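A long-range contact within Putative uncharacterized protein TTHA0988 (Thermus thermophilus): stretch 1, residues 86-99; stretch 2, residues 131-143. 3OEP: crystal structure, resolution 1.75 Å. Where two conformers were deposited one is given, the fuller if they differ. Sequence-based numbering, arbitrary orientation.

Stretch 1, residues 86-99: GEDLPEVASRLGLS
Stretch 2 131-143: PALRLPRKPHPRP

Residues 86-99 form a turn, a helix and its C-terminal exit. Residues 131-143 begin with a 3-10 segment, 131-133, and continue largely extended along the helix. The two chains run in opposite senses: Leu-96 lies nearest Leu-133 (CA to CA 6.9 Å), Asp-88 nearest Lys-138 (10.1 Å) and Glu-87 nearest Arg-142 (11.4 Å). The contact buries 605 Å², summed over both sides.

A type I turn, Gly-86 to Leu-89, leads into the helix. Asp-88 (phi/psi -97/0) and Glu-87 (-62/-27) both point toward the second stretch. Asp-88 is m, with chi2 -40°, and its carboxylate meets Arg-142 end-on. Arg-142 NH1 donates to Asp-88 OD2 at 2.8 Å, and Arg-142 NH2 to Asp-88 OD1 at 2.8 Å. Arg-142 is m, t, t with chi4 86°; this long reach spans the wide backbone gap. Glu-87, t, t with chi3 -41°, is also extended, and its OE2 accepts from Arg-142 NH2 at 3.1 Å. Both acids therefore lie at the guanidinium edge, where its N-H groups point.

Lys-138 leaves its backbone sideways. Chi1 m and chi2 t are followed by chi3 92°, between wells, and chi4 p. The chain bends so that NZ reaches Asp-88 OD1 at 3.1 Å, a salt bridge. Water 1 accepts from Lys-138 NZ at 2.9 Å and donates weakly to Glu-91 OE2 at 3.0 Å.

Glu-91 (t, t, chi3 -53°) and Arg-95 (m, t, p, chi4 -175°) are one helical turn apart. Arg-95 NH1 donates to Glu-91 OE2 at 3.0 Å in a salt bridge. One face of the guanidinium lies over Leu-135, with Arg-95 CZ 4.0 Å from Leu-135 CD1. Water 2 links Arg-95 NH1 to Pro-136 O, 2.7 Å from each. Water 3 links Arg-95 NH2 to Arg-137 O, 2.9 Å from each.

The apolar part centres on Leu-96 (m, t) and Leu-135 (chi1 89°, p; chi2 t), which point toward the opposing stretches. Leu-96 CD1 packs 3.8 Å from Leu-133 CD1, and Leu-96 CD2 4.1 Å from Leu-135 CB. Leu-133 starts away, but its t, p rotamer brings its end back; CD1 also lies 4.0 Å from Val-92 CG1. Val-92 is t, with CG2 4.2 Å from Leu-135 CD1.

Gly-97, phi/psi 70/28, is the first residue to leave helical phi/psi, in a Schellman motif. Leu-98 N donates to Ala-93 O at 2.8 Å. Leu-98 (m, t) then places CD1 3.6 Å from Ala-132 O. Water 4 donates to Leu-96 O at 2.8 Å and Ala-132 O at 2.9 Å.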

# COMPACT_ATOMS: atom_id res chain seq x y z
N GLY A 86 -27.22 5.06 -10.12
CA GLY A 86 -26.67 4.12 -9.16
C GLY A 86 -27.61 2.96 -8.86
O GLY A 86 -28.83 3.15 -8.77
N GLU A 87 -27.03 1.78 -8.71
CA GLU A 87 -27.79 0.55 -8.49
C GLU A 87 -28.61 0.60 -7.19
O GLU A 87 -29.64 -0.06 -7.10
CB GLU A 87 -26.83 -0.65 -8.46
CG GLU A 87 -27.51 -2.03 -8.43
CD GLU A 87 -26.51 -3.17 -8.45
OE1 GLU A 87 -25.51 -3.09 -9.19
OE2 GLU A 87 -26.72 -4.16 -7.71
N ASP A 88 -28.16 1.38 -6.21
CA ASP A 88 -28.84 1.48 -4.91
C ASP A 88 -29.78 2.68 -4.78
O ASP A 88 -30.41 2.86 -3.73
CB ASP A 88 -27.80 1.54 -3.79
CG ASP A 88 -26.93 0.30 -3.72
OD1 ASP A 88 -27.47 -0.82 -3.90
OD2 ASP A 88 -25.71 0.44 -3.49
N LEU A 89 -29.89 3.49 -5.82
CA LEU A 89 -30.67 4.73 -5.72
C LEU A 89 -32.12 4.47 -5.30
O LEU A 89 -32.63 5.12 -4.37
CB LEU A 89 -30.56 5.54 -7.02
CG LEU A 89 -31.19 6.93 -7.07
CD1 LEU A 89 -30.65 7.81 -5.98
CD2 LEU A 89 -30.93 7.57 -8.44
N PRO A 90 -32.80 3.48 -5.93
CA PRO A 90 -34.17 3.21 -5.49
C PRO A 90 -34.29 2.76 -4.03
O PRO A 90 -35.21 3.20 -3.33
CB PRO A 90 -34.63 2.09 -6.44
CG PRO A 90 -33.80 2.27 -7.65
CD PRO A 90 -32.46 2.73 -7.15
N GLU A 91 -33.37 1.92 -3.57
CA GLU A 91 -33.38 1.44 -2.18
C GLU A 91 -33.06 2.55 -1.19
O GLU A 91 -33.67 2.63 -0.11
CB GLU A 91 -32.37 0.30 -2.01
CG GLU A 91 -32.39 -0.33 -0.62
CD GLU A 91 -31.23 -1.29 -0.41
OE1 GLU A 91 -31.05 -2.20 -1.25
OE2 GLU A 91 -30.51 -1.12 0.60
N VAL A 92 -32.08 3.39 -1.52
CA VAL A 92 -31.76 4.55 -0.69
C VAL A 92 -33.00 5.44 -0.53
O VAL A 92 -33.37 5.82 0.59
CB VAL A 92 -30.58 5.35 -1.28
CG1 VAL A 92 -30.39 6.67 -0.55
CG2 VAL A 92 -29.31 4.51 -1.23
N ALA A 93 -33.65 5.77 -1.65
CA ALA A 93 -34.85 6.60 -1.63
C ALA A 93 -35.94 6.00 -0.73
O ALA A 93 -36.53 6.71 0.10
CB ALA A 93 -35.39 6.81 -3.04
N SER A 94 -36.20 4.71 -0.89
CA SER A 94 -37.23 4.01 -0.11
C SER A 94 -36.93 4.03 1.38
O SER A 94 -37.80 4.34 2.19
CB SER A 94 -37.37 2.56 -0.57
OG SER A 94 -37.95 2.48 -1.86
N ARG A 95 -35.69 3.69 1.74
CA ARG A 95 -35.29 3.63 3.14
C ARG A 95 -35.31 4.99 3.84
O ARG A 95 -35.45 5.05 5.06
CB ARG A 95 -33.92 2.97 3.27
CG ARG A 95 -33.94 1.49 2.90
CD ARG A 95 -32.56 0.90 2.82
NE ARG A 95 -31.86 0.99 4.10
CZ ARG A 95 -30.59 0.63 4.28
NH1 ARG A 95 -29.87 0.15 3.27
NH2 ARG A 95 -30.04 0.74 5.48
N LEU A 96 -35.21 6.07 3.07
CA LEU A 96 -35.19 7.42 3.63
C LEU A 96 -36.52 8.17 3.49
O LEU A 96 -36.63 9.30 3.95
CB LEU A 96 -34.07 8.24 2.97
CG LEU A 96 -32.65 7.78 3.30
CD1 LEU A 96 -31.65 8.49 2.40
CD2 LEU A 96 -32.32 8.01 4.78
N GLY A 97 -37.51 7.53 2.86
CA GLY A 97 -38.81 8.14 2.64
C GLY A 97 -38.77 9.26 1.62
O GLY A 97 -39.59 10.18 1.67
N LEU A 98 -37.84 9.17 0.68
CA LEU A 98 -37.60 10.22 -0.31
C LEU A 98 -37.98 9.76 -1.71
O LEU A 98 -37.95 8.57 -2.01
CB LEU A 98 -36.12 10.60 -0.31
CG LEU A 98 -35.54 11.23 0.95
CD1 LEU A 98 -34.01 11.22 0.91
CD2 LEU A 98 -36.07 12.64 1.12
N SER A 99 -38.32 10.72 -2.56
CA SER A 99 -38.44 10.46 -3.99
C SER A 99 -37.04 10.32 -4.59
O SER A 99 -36.05 10.76 -3.99
CB SER A 99 -39.18 11.59 -4.69
OG SER A 99 -38.37 12.73 -4.83
N PRO A 131 -28.49 15.84 6.32
CA PRO A 131 -29.10 14.92 7.27
C PRO A 131 -30.13 13.94 6.68
O PRO A 131 -30.09 12.75 7.00
CB PRO A 131 -29.77 15.86 8.27
CG PRO A 131 -28.88 17.06 8.28
CD PRO A 131 -28.43 17.22 6.85
N ALA A 132 -31.01 14.44 5.81
CA ALA A 132 -32.06 13.61 5.21
C ALA A 132 -31.54 12.49 4.32
O ALA A 132 -32.27 11.54 4.05
CB ALA A 132 -33.04 14.49 4.42
N LEU A 133 -30.29 12.60 3.86
CA LEU A 133 -29.69 11.60 2.97
C LEU A 133 -28.73 10.65 3.69
O LEU A 133 -28.11 9.79 3.07
CB LEU A 133 -28.99 12.31 1.80
CG LEU A 133 -28.38 11.46 0.68
CD1 LEU A 133 -29.37 10.43 0.14
CD2 LEU A 133 -27.86 12.37 -0.44
N ARG A 134 -28.64 10.77 5.02
CA ARG A 134 -27.71 9.92 5.78
C ARG A 134 -28.28 8.54 6.05
O ARG A 134 -29.33 8.40 6.68
CB ARG A 134 -27.32 10.60 7.09
CG ARG A 134 -26.58 11.90 6.86
CD ARG A 134 -26.14 12.56 8.14
NE ARG A 134 -25.67 13.92 7.87
CZ ARG A 134 -25.36 14.81 8.79
NH1 ARG A 134 -25.45 14.51 10.09
NH2 ARG A 134 -24.96 16.02 8.42
N LEU A 135 -27.59 7.51 5.57
CA LEU A 135 -27.98 6.15 5.90
C LEU A 135 -26.77 5.23 5.96
O LEU A 135 -25.75 5.50 5.32
CB LEU A 135 -29.04 5.62 4.92
CG LEU A 135 -28.60 4.92 3.65
CD1 LEU A 135 -29.80 4.31 2.91
CD2 LEU A 135 -27.84 5.90 2.77
N PRO A 136 -26.87 4.15 6.76
CA PRO A 136 -25.72 3.30 6.97
C PRO A 136 -25.26 2.56 5.72
O PRO A 136 -26.04 2.35 4.78
CB PRO A 136 -26.21 2.29 8.02
CG PRO A 136 -27.38 2.89 8.64
CD PRO A 136 -28.01 3.76 7.60
N ARG A 137 -24.00 2.17 5.72
CA ARG A 137 -23.46 1.33 4.68
C ARG A 137 -24.14 -0.04 4.69
O ARG A 137 -24.85 -0.39 5.64
CB ARG A 137 -21.93 1.20 4.82
CG ARG A 137 -21.43 0.47 6.05
CD ARG A 137 -19.90 0.53 6.11
NE ARG A 137 -19.32 -0.57 6.88
CZ ARG A 137 -19.10 -0.56 8.20
NH1 ARG A 137 -19.41 0.50 8.94
NH2 ARG A 137 -18.57 -1.63 8.78
N LYS A 138 -23.92 -0.81 3.63
CA LYS A 138 -24.56 -2.11 3.48
C LYS A 138 -24.00 -3.09 4.50
O LYS A 138 -22.81 -3.01 4.85
CB LYS A 138 -24.36 -2.64 2.06
CG LYS A 138 -25.00 -1.77 0.98
CD LYS A 138 -24.66 -2.24 -0.42
CE LYS A 138 -25.70 -3.21 -0.96
NZ LYS A 138 -26.94 -2.51 -1.39
N PRO A 139 -24.84 -4.01 5.01
CA PRO A 139 -24.37 -5.03 5.95
C PRO A 139 -23.23 -5.87 5.38
O PRO A 139 -22.30 -6.20 6.10
CB PRO A 139 -25.61 -5.91 6.17
CG PRO A 139 -26.77 -5.06 5.82
CD PRO A 139 -26.30 -4.08 4.80
N HIS A 140 -23.33 -6.20 4.09
CA HIS A 140 -22.29 -6.94 3.40
C HIS A 140 -21.84 -6.15 2.18
O HIS A 140 -22.67 -5.73 1.38
CB HIS A 140 -22.80 -8.31 2.97
CG HIS A 140 -23.30 -9.15 4.11
ND1 HIS A 140 -22.47 -9.62 5.10
CD2 HIS A 140 -24.54 -9.60 4.41
CE1 HIS A 140 -23.17 -10.32 5.97
NE2 HIS A 140 -24.43 -10.33 5.57
N PRO A 141 -20.52 -5.96 2.02
CA PRO A 141 -20.04 -5.19 0.87
C PRO A 141 -20.14 -5.96 -0.45
O PRO A 141 -20.15 -7.19 -0.46
CB PRO A 141 -18.57 -4.94 1.22
CG PRO A 141 -18.18 -6.10 2.07
CD PRO A 141 -19.42 -6.48 2.84
N ARG A 142 -20.22 -5.21 -1.54
CA ARG A 142 -20.08 -5.78 -2.88
C ARG A 142 -18.62 -6.18 -3.09
O ARG A 142 -17.72 -5.45 -2.69
CB ARG A 142 -20.45 -4.77 -3.95
CG ARG A 142 -21.92 -4.44 -4.02
CD ARG A 142 -22.20 -3.60 -5.25
NE ARG A 142 -23.63 -3.50 -5.51
CZ ARG A 142 -24.45 -2.60 -4.96
NH1 ARG A 142 -23.99 -1.70 -4.09
NH2 ARG A 142 -25.73 -2.60 -5.28
N PRO A 143 -18.38 -7.34 -3.72
CA PRO A 143 -17.00 -7.69 -4.06
C PRO A 143 -16.35 -6.75 -5.09
O PRO A 143 -15.13 -6.56 -5.06
CB PRO A 143 -17.10 -9.12 -4.59
CG PRO A 143 -18.52 -9.32 -4.95
CD PRO A 143 -19.33 -8.42 -4.07
O HOH W 1 -28.06 0.06 -0.55
O HOH W 2 -27.16 0.40 3.24
O HOH W 3 -27.69 -0.86 6.16
O HOH W 4 -35.01 11.39 4.89